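Local coordinates for CELL WALL surface anchor family protein (Streptococcus pneumoniae, PDB 2X9Z), which probably serves as the repeating backbone subunit (RrgB) of the pneumococcal pilus, stacking into the shaft that projects from the cell surface, at residues A[66-71]-A[84-89]; A[176-181]-A[194-199]; A[180-185]-A[218-223]. The protein carries 1 engineered substitution. All blocks are in the same frame, centred on the assembly; numbering follows the deposited sequence. Where two conformers were deposited one is given.

Contact 1 (A[66-71]-A[84-89]); sequences GTVKVT and LTEVAT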
# COMPACT_ATOMS: atom_id res chain seq x y z
N GLY A 66 7.16 14.99 -6.41
CA GLY A 66 7.85 15.34 -7.64
C GLY A 66 8.97 14.37 -7.98
O GLY A 66 9.58 14.51 -9.05
N THR A 67 9.24 13.41 -7.10
CA THR A 67 10.37 12.49 -7.31
C THR A 67 10.00 11.15 -7.93
O THR A 67 10.87 10.31 -8.12
CB THR A 67 11.15 12.22 -6.00
OG1 THR A 67 10.35 11.48 -5.07
CG2 THR A 67 11.60 13.54 -5.35
N VAL A 68 8.72 10.93 -8.24
CA VAL A 68 8.30 9.63 -8.78
C VAL A 68 8.67 9.48 -10.25
O VAL A 68 8.33 10.34 -11.07
CB VAL A 68 6.78 9.39 -8.59
CG1 VAL A 68 6.39 8.02 -9.11
CG2 VAL A 68 6.39 9.53 -7.13
N LYS A 69 9.36 8.39 -10.57
CA LYS A 69 9.69 8.03 -11.94
C LYS A 69 9.22 6.60 -12.20
O LYS A 69 9.28 5.75 -11.31
CB LYS A 69 11.20 8.11 -12.18
CG LYS A 69 11.84 9.45 -11.81
CD LYS A 69 11.80 10.44 -12.96
CE LYS A 69 12.77 11.60 -12.73
NZ LYS A 69 12.40 12.40 -11.54
N VAL A 70 8.74 6.33 -13.41
CA VAL A 70 8.26 5.00 -13.74
C VAL A 70 8.77 4.54 -15.10
O VAL A 70 8.70 5.28 -16.09
CB VAL A 70 6.71 4.91 -13.66
CG1 VAL A 70 6.06 5.96 -14.55
CG2 VAL A 70 6.23 3.51 -14.02
N THR A 71 9.27 3.30 -15.14
CA THR A 71 9.80 2.70 -16.35
C THR A 71 9.20 1.32 -16.56
O THR A 71 8.81 0.65 -15.59
CB THR A 71 11.35 2.55 -16.29
OG1 THR A 71 11.71 1.72 -15.18
CG2 THR A 71 12.03 3.92 -16.16
N LEU A 84 -0.65 9.75 -12.03
CA LEU A 84 -0.02 9.80 -10.72
C LEU A 84 -0.74 10.82 -9.85
O LEU A 84 -0.97 11.95 -10.28
CB LEU A 84 1.45 10.22 -10.88
CG LEU A 84 2.25 10.48 -9.60
CD1 LEU A 84 2.42 9.19 -8.81
CD2 LEU A 84 3.60 11.09 -9.93
N THR A 85 -1.07 10.42 -8.62
CA THR A 85 -1.62 11.34 -7.64
C THR A 85 -0.75 11.29 -6.40
O THR A 85 -0.55 10.22 -5.81
CB THR A 85 -3.06 10.97 -7.25
OG1 THR A 85 -3.86 10.88 -8.44
CG2 THR A 85 -3.65 12.03 -6.33
N GLU A 86 -0.21 12.44 -6.02
CA GLU A 86 0.68 12.55 -4.89
C GLU A 86 -0.01 13.28 -3.75
O GLU A 86 -0.65 14.32 -3.96
CB GLU A 86 1.95 13.30 -5.31
CG GLU A 86 2.81 12.52 -6.28
CD GLU A 86 3.98 13.33 -6.82
OE1 GLU A 86 3.77 14.20 -7.69
OE2 GLU A 86 5.11 13.08 -6.37
N VAL A 87 0.11 12.72 -2.56
CA VAL A 87 -0.42 13.35 -1.35
C VAL A 87 0.69 13.44 -0.31
O VAL A 87 1.83 13.03 -0.56
CB VAL A 87 -1.64 12.58 -0.80
CG1 VAL A 87 -2.79 12.63 -1.80
CG2 VAL A 87 -1.27 11.13 -0.48
N ALA A 88 0.37 13.99 0.85
CA ALA A 88 1.40 14.26 1.84
C ALA A 88 2.16 13.01 2.27
O ALA A 88 3.37 13.06 2.52
CB ALA A 88 0.81 14.98 3.06
N THR A 89 1.46 11.88 2.34
CA THR A 89 2.03 10.66 2.89
C THR A 89 2.38 9.58 1.86
O THR A 89 2.73 8.47 2.24
CB THR A 89 1.09 10.04 3.96
OG1 THR A 89 -0.19 9.78 3.37
CG2 THR A 89 0.93 10.98 5.15
O HOH W 1 6.59 12.79 -8.91
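Glu86 leaves strand 82-87 and reaches across to the broken part of strand 61-72, where its carboxylate meets the backbone amide of Gly66. From CB, the chain sets off with CG beside its own backbone N (chi1 -68°) and continues extended to CD; the side chain also touches Phe63 and Lys65 of strand 61-72. Glu86 CD and OE1 come to 3.6 and 3.7 Å from Gly66 N, but of the two oxygens only OE2 bonds it. Glu86 OE2 accepts Gly66 N at 2.8 Å on its syn lone pair, with an almost straight N-H...O angle of 173°. A water donates to the same Glu86 OE2 at 3.0 Å and accepts from Val68 N at 2.9 Å, so one oxygen serves two amides at the break in the strand. Glu86 OE2 also lies 3.8 Å from Val68 CG2, the two side chains sliding past each other in opposite directions. Beside this, Val68 and Leu84 reach tip to tip, with Val68 CB 3.8 Å from Leu84 CD2, and both lean on Leu93 of strand 90-95. The contact bridges the two sheets of the beta sandwich, strand 61-72 in one and the outermost strand 82-87 in the other, in the Cna-B-like pilin domain.

Contact 2 (A[176-181]-A[194-199]); sequences GAEATF and TVTLTT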
# COMPACT_ATOMS: atom_id res chain seq x y z
N GLY A 176 -20.93 -8.23 2.06
CA GLY A 176 -20.75 -9.43 1.26
C GLY A 176 -20.35 -10.66 2.06
O GLY A 176 -20.68 -11.79 1.69
N ALA A 177 -19.64 -10.44 3.16
CA ALA A 177 -19.12 -11.54 3.96
C ALA A 177 -18.58 -11.00 5.26
O ALA A 177 -18.29 -9.81 5.37
CB ALA A 177 -18.02 -12.27 3.22
N GLU A 178 -18.42 -11.89 6.24
CA GLU A 178 -17.68 -11.55 7.44
C GLU A 178 -16.29 -11.08 7.01
O GLU A 178 -15.66 -11.68 6.14
CB GLU A 178 -17.58 -12.77 8.35
CG GLU A 178 -16.99 -12.45 9.70
CD GLU A 178 -17.14 -13.59 10.69
OE1 GLU A 178 -16.88 -14.75 10.30
OE2 GLU A 178 -17.51 -13.34 11.86
N ALA A 179 -15.80 -10.00 7.62
CA ALA A 179 -14.54 -9.39 7.20
C ALA A 179 -13.56 -9.41 8.36
O ALA A 179 -13.88 -8.94 9.45
CB ALA A 179 -14.76 -7.96 6.71
N THR A 180 -12.38 -9.96 8.13
CA THR A 180 -11.35 -10.03 9.16
C THR A 180 -10.21 -9.08 8.81
O THR A 180 -9.79 -9.00 7.66
CB THR A 180 -10.82 -11.47 9.31
OG1 THR A 180 -11.91 -12.32 9.68
CG2 THR A 180 -9.75 -11.55 10.40
N PHE A 181 -9.71 -8.36 9.81
CA PHE A 181 -8.61 -7.42 9.62
C PHE A 181 -7.52 -7.68 10.64
O PHE A 181 -7.80 -7.93 11.80
CB PHE A 181 -9.06 -5.97 9.80
CG PHE A 181 -10.13 -5.55 8.84
CD1 PHE A 181 -11.46 -5.90 9.05
CD2 PHE A 181 -9.82 -4.77 7.72
CE1 PHE A 181 -12.45 -5.50 8.16
CE2 PHE A 181 -10.80 -4.37 6.83
CZ PHE A 181 -12.11 -4.74 7.05
N THR A 194 -6.29 -8.91 15.94
CA THR A 194 -7.08 -9.35 14.81
C THR A 194 -8.53 -9.13 15.18
O THR A 194 -8.96 -9.55 16.25
CB THR A 194 -6.82 -10.83 14.49
OG1 THR A 194 -5.44 -11.00 14.13
CG2 THR A 194 -7.71 -11.30 13.34
N VAL A 195 -9.27 -8.44 14.31
CA VAL A 195 -10.66 -8.13 14.58
C VAL A 195 -11.54 -8.66 13.46
O VAL A 195 -11.08 -8.87 12.34
CB VAL A 195 -10.90 -6.61 14.72
CG1 VAL A 195 -10.05 -6.04 15.84
CG2 VAL A 195 -10.62 -5.88 13.41
N THR A 196 -12.80 -8.90 13.79
CA THR A 196 -13.76 -9.43 12.82
C THR A 196 -15.00 -8.56 12.79
O THR A 196 -15.54 -8.19 13.84
CB THR A 196 -14.16 -10.87 13.19
OG1 THR A 196 -13.03 -11.73 13.08
CG2 THR A 196 -15.27 -11.36 12.27
N LEU A 197 -15.45 -8.24 11.59
CA LEU A 197 -16.68 -7.49 11.40
C LEU A 197 -17.75 -8.43 10.88
O LEU A 197 -17.66 -8.91 9.74
CB LEU A 197 -16.44 -6.36 10.41
CG LEU A 197 -17.49 -5.27 10.26
CD1 LEU A 197 -17.69 -4.54 11.59
CD2 LEU A 197 -17.08 -4.29 9.17
N THR A 198 -18.74 -8.73 11.70
CA THR A 198 -19.85 -9.56 11.26
C THR A 198 -20.71 -8.76 10.30
O THR A 198 -20.63 -7.53 10.24
CB THR A 198 -20.71 -10.04 12.43
OG1 THR A 198 -21.15 -8.91 13.19
CG2 THR A 198 -19.91 -10.97 13.32
N THR A 199 -21.55 -9.46 9.54
CA THR A 199 -22.29 -8.84 8.45
C THR A 199 -23.42 -7.93 8.92
O THR A 199 -23.98 -7.18 8.13
CB THR A 199 -22.83 -9.90 7.48
OG1 THR A 199 -23.66 -10.82 8.20
CG2 THR A 199 -21.69 -10.65 6.83
O HOH W 2 -18.93 -7.94 7.39
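A beta hairpin made of strands 179-185 and 191-197 supplies this contact, near the end remote from its turn. Two antiparallel hydrogen-bonded pairs hold it. In the first, Ala179 N gives to Leu197 O at 3.0 Å while Leu197 N gives back to Ala179 O at 2.7 Å; in the second, Phe181 and Val195 exchange bonds likewise, Phe181 N to Val195 O measuring 2.9 Å. Between them lies the non-hydrogen-bonded pair Thr180 and Thr196, whose side chains cross obliquely. Thr180 turns CG2 anti to its backbone N and sets it 3.6 Å from Thr194 CG2. Next to this threonine row the extended Glu178 crosses Thr196, its OE2 3.0 Å from Thr196 CG2 in one of two modelled conformers of Thr196. Where the strands part, a water continues the link by donating to both Ala177 O and Leu197 O, and Thr199 CG2 lies 3.5 Å from Ala177 C. On the other face, Phe181 CB meets Val195 CG2 at 3.9 Å. That buried face, with Ala179 and Leu197, looks onto strand 159-166 at Leu161 and Lys163, while Val195 also reaches Val204 and Val206 of strand 203-206, and Phe217 of strand 215-219 touches both Phe181 and Val195.

Contact 3 (A[180-185]-A[218-223]); sequences TFDLVN and VERSIK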
# COMPACT_ATOMS: atom_id res chain seq x y z
N THR A 180 -12.38 -9.96 8.13
CA THR A 180 -11.35 -10.03 9.16
C THR A 180 -10.21 -9.08 8.81
O THR A 180 -9.79 -9.00 7.66
CB THR A 180 -10.82 -11.47 9.31
OG1 THR A 180 -11.91 -12.32 9.68
CG2 THR A 180 -9.75 -11.55 10.40
N PHE A 181 -9.71 -8.36 9.81
CA PHE A 181 -8.61 -7.42 9.62
C PHE A 181 -7.52 -7.68 10.64
O PHE A 181 -7.80 -7.93 11.80
CB PHE A 181 -9.06 -5.97 9.80
CG PHE A 181 -10.13 -5.55 8.84
CD1 PHE A 181 -11.46 -5.90 9.05
CD2 PHE A 181 -9.82 -4.77 7.72
CE1 PHE A 181 -12.45 -5.50 8.16
CE2 PHE A 181 -10.80 -4.37 6.83
CZ PHE A 181 -12.11 -4.74 7.05
N ASP A 182 -6.27 -7.60 10.19
CA ASP A 182 -5.16 -7.61 11.12
C ASP A 182 -4.74 -6.17 11.38
O ASP A 182 -4.44 -5.42 10.45
CB ASP A 182 -4.01 -8.42 10.55
CG ASP A 182 -4.34 -9.90 10.47
OD1 ASP A 182 -4.66 -10.49 11.52
OD2 ASP A 182 -4.30 -10.46 9.36
N LEU A 183 -4.78 -5.77 12.65
CA LEU A 183 -4.25 -4.48 13.03
C LEU A 183 -2.74 -4.65 13.23
O LEU A 183 -2.30 -5.39 14.10
CB LEU A 183 -4.92 -3.95 14.30
CG LEU A 183 -4.53 -2.52 14.68
CD1 LEU A 183 -5.04 -1.51 13.66
CD2 LEU A 183 -5.04 -2.17 16.08
N VAL A 184 -1.96 -3.96 12.40
CA VAL A 184 -0.52 -4.12 12.35
C VAL A 184 0.14 -2.81 12.77
O VAL A 184 -0.32 -1.73 12.39
CB VAL A 184 -0.08 -4.47 10.91
CG1 VAL A 184 1.42 -4.72 10.83
CG2 VAL A 184 -0.87 -5.67 10.38
N ASN A 185 1.20 -2.90 13.56
CA ASN A 185 2.03 -1.74 13.84
C ASN A 185 2.66 -1.32 12.51
O ASN A 185 3.40 -2.09 11.92
CB ASN A 185 3.11 -2.11 14.86
CG ASN A 185 4.04 -0.95 15.20
OD1 ASN A 185 4.42 -0.17 14.33
ND2 ASN A 185 4.41 -0.85 16.46
N VAL A 218 -5.20 -4.17 8.04
CA VAL A 218 -4.98 -4.81 6.75
C VAL A 218 -6.08 -5.86 6.55
O VAL A 218 -6.16 -6.84 7.30
CB VAL A 218 -3.58 -5.47 6.67
CG1 VAL A 218 -3.32 -6.00 5.27
CG2 VAL A 218 -2.48 -4.49 7.09
N GLU A 219 -6.93 -5.64 5.57
CA GLU A 219 -8.03 -6.57 5.30
C GLU A 219 -7.49 -7.91 4.80
O GLU A 219 -6.73 -7.95 3.83
CB GLU A 219 -8.97 -5.96 4.26
CG GLU A 219 -10.23 -6.77 4.00
CD GLU A 219 -11.20 -6.03 3.12
OE1 GLU A 219 -11.66 -4.94 3.53
OE2 GLU A 219 -11.51 -6.52 2.01
N ARG A 220 -7.86 -8.99 5.47
CA ARG A 220 -7.62 -10.30 4.88
C ARG A 220 -8.49 -10.45 3.63
O ARG A 220 -9.67 -10.12 3.65
CB ARG A 220 -7.91 -11.40 5.89
CG ARG A 220 -6.99 -11.38 7.12
CD ARG A 220 -7.20 -12.59 8.00
NE ARG A 220 -6.39 -12.49 9.21
CZ ARG A 220 -6.39 -13.40 10.18
NH1 ARG A 220 -7.15 -14.48 10.07
NH2 ARG A 220 -5.62 -13.23 11.25
N SER A 221 -7.90 -10.92 2.54
CA SER A 221 -8.61 -10.98 1.27
C SER A 221 -9.98 -11.63 1.39
O SER A 221 -10.11 -12.73 1.94
CB SER A 221 -7.77 -11.71 0.22
OG SER A 221 -8.54 -11.95 -0.94
N ILE A 222 -10.99 -10.94 0.88
CA ILE A 222 -12.34 -11.47 0.79
C ILE A 222 -12.58 -11.78 -0.69
O ILE A 222 -12.45 -10.90 -1.54
CB ILE A 222 -13.38 -10.45 1.27
CG1 ILE A 222 -13.03 -9.96 2.68
CG2 ILE A 222 -14.78 -11.06 1.25
CD1 ILE A 222 -13.95 -8.87 3.19
N LYS A 223 -12.90 -13.03 -0.99
CA LYS A 223 -13.02 -13.47 -2.37
C LYS A 223 -13.98 -12.57 -3.14
O LYS A 223 -15.14 -12.45 -2.79
CB LYS A 223 -13.47 -14.93 -2.43
CG LYS A 223 -13.57 -15.48 -3.84
CD LYS A 223 -14.01 -16.94 -3.83
CE LYS A 223 -14.26 -17.46 -5.24
NZ LYS A 223 -13.02 -17.42 -6.06
O HOH W 3 -11.61 -10.93 5.61
O HOH W 4 -4.19 -9.07 7.03
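Asp182 OD1 is gripped twice: by Arg220 NH2 at 2.9 Å, on its syn lone pair, and by the hydroxyl of Thr194 on the neighbouring strand 191-197. OD2 also has two partners, since Arg220 NE meets Asp182 OD2 at 2.9 Å, coming from above the carboxylate plane, and a water donates both to OD2 and to Val218 O. Arg220 thus takes the acid side-on with two nitrogens, one to each oxygen, and the two planes stay 41° apart. Its chain runs extended from CG to NE alongside Thr180, whose CG2 sits over one face of the guanidinium, toward the rim.

The backbone sets this pairing up. Asp182 and Val218 form an antiparallel hydrogen-bonded pair, Val218 N to Asp182 O being 2.8 Å, and one residue beyond the Phe181-Glu219 pair Arg220 N gives to Thr180 O at 2.9 Å. A second water joins Thr180 N to Arg220 O, prolonging the link as the strands separate. Val184 CG2 and Val218 CG2 touch at 3.8 Å on the face that carries the salt bridge.

On the opposite face Glu219 lies alongside Phe181, pointing the same way, its OE1 3.5 Å from Phe181 CE2 and its carboxylate 86° from the ring plane. It also has Lys163 and Asn242 beside it, a setting consistent with the acid that accompanies Lys-Asn isopeptide bonds in Cna-B domains. The Phe181 ring would disfavour a charge and could raise the proton affinity of Glu219, the more so if Lys163 is consumed in such a bond. Asp182, with a guanidinium, a hydroxyl and a water about it, probably remains ionised, so the same strand pair carries a charged clasp on one face and a carboxylate set against the Phe181 ring on the other.

How the contacts relate
From the N terminus, contact 1 comes first and separately: it closes the excursion through strand 75-76 between strands 61-72 and 82-87, and ties together the two sheets of the first sandwich. In the second domain, contacts 2 and 3 both start from strand 179-185 and share Thr180 and Phe181. Contact 2 closes the hairpin on one edge of that strand; the path closed by contact 3 runs through strands 191-197 and 203-206 to strand 215-219 on the other edge, and so takes in the second strand of contact 2. They touch through Thr194 and Asp182, and through Ala179 and Ile222. Contact 1 lies on the opposite side of the chain's centre from contacts 2 and 3.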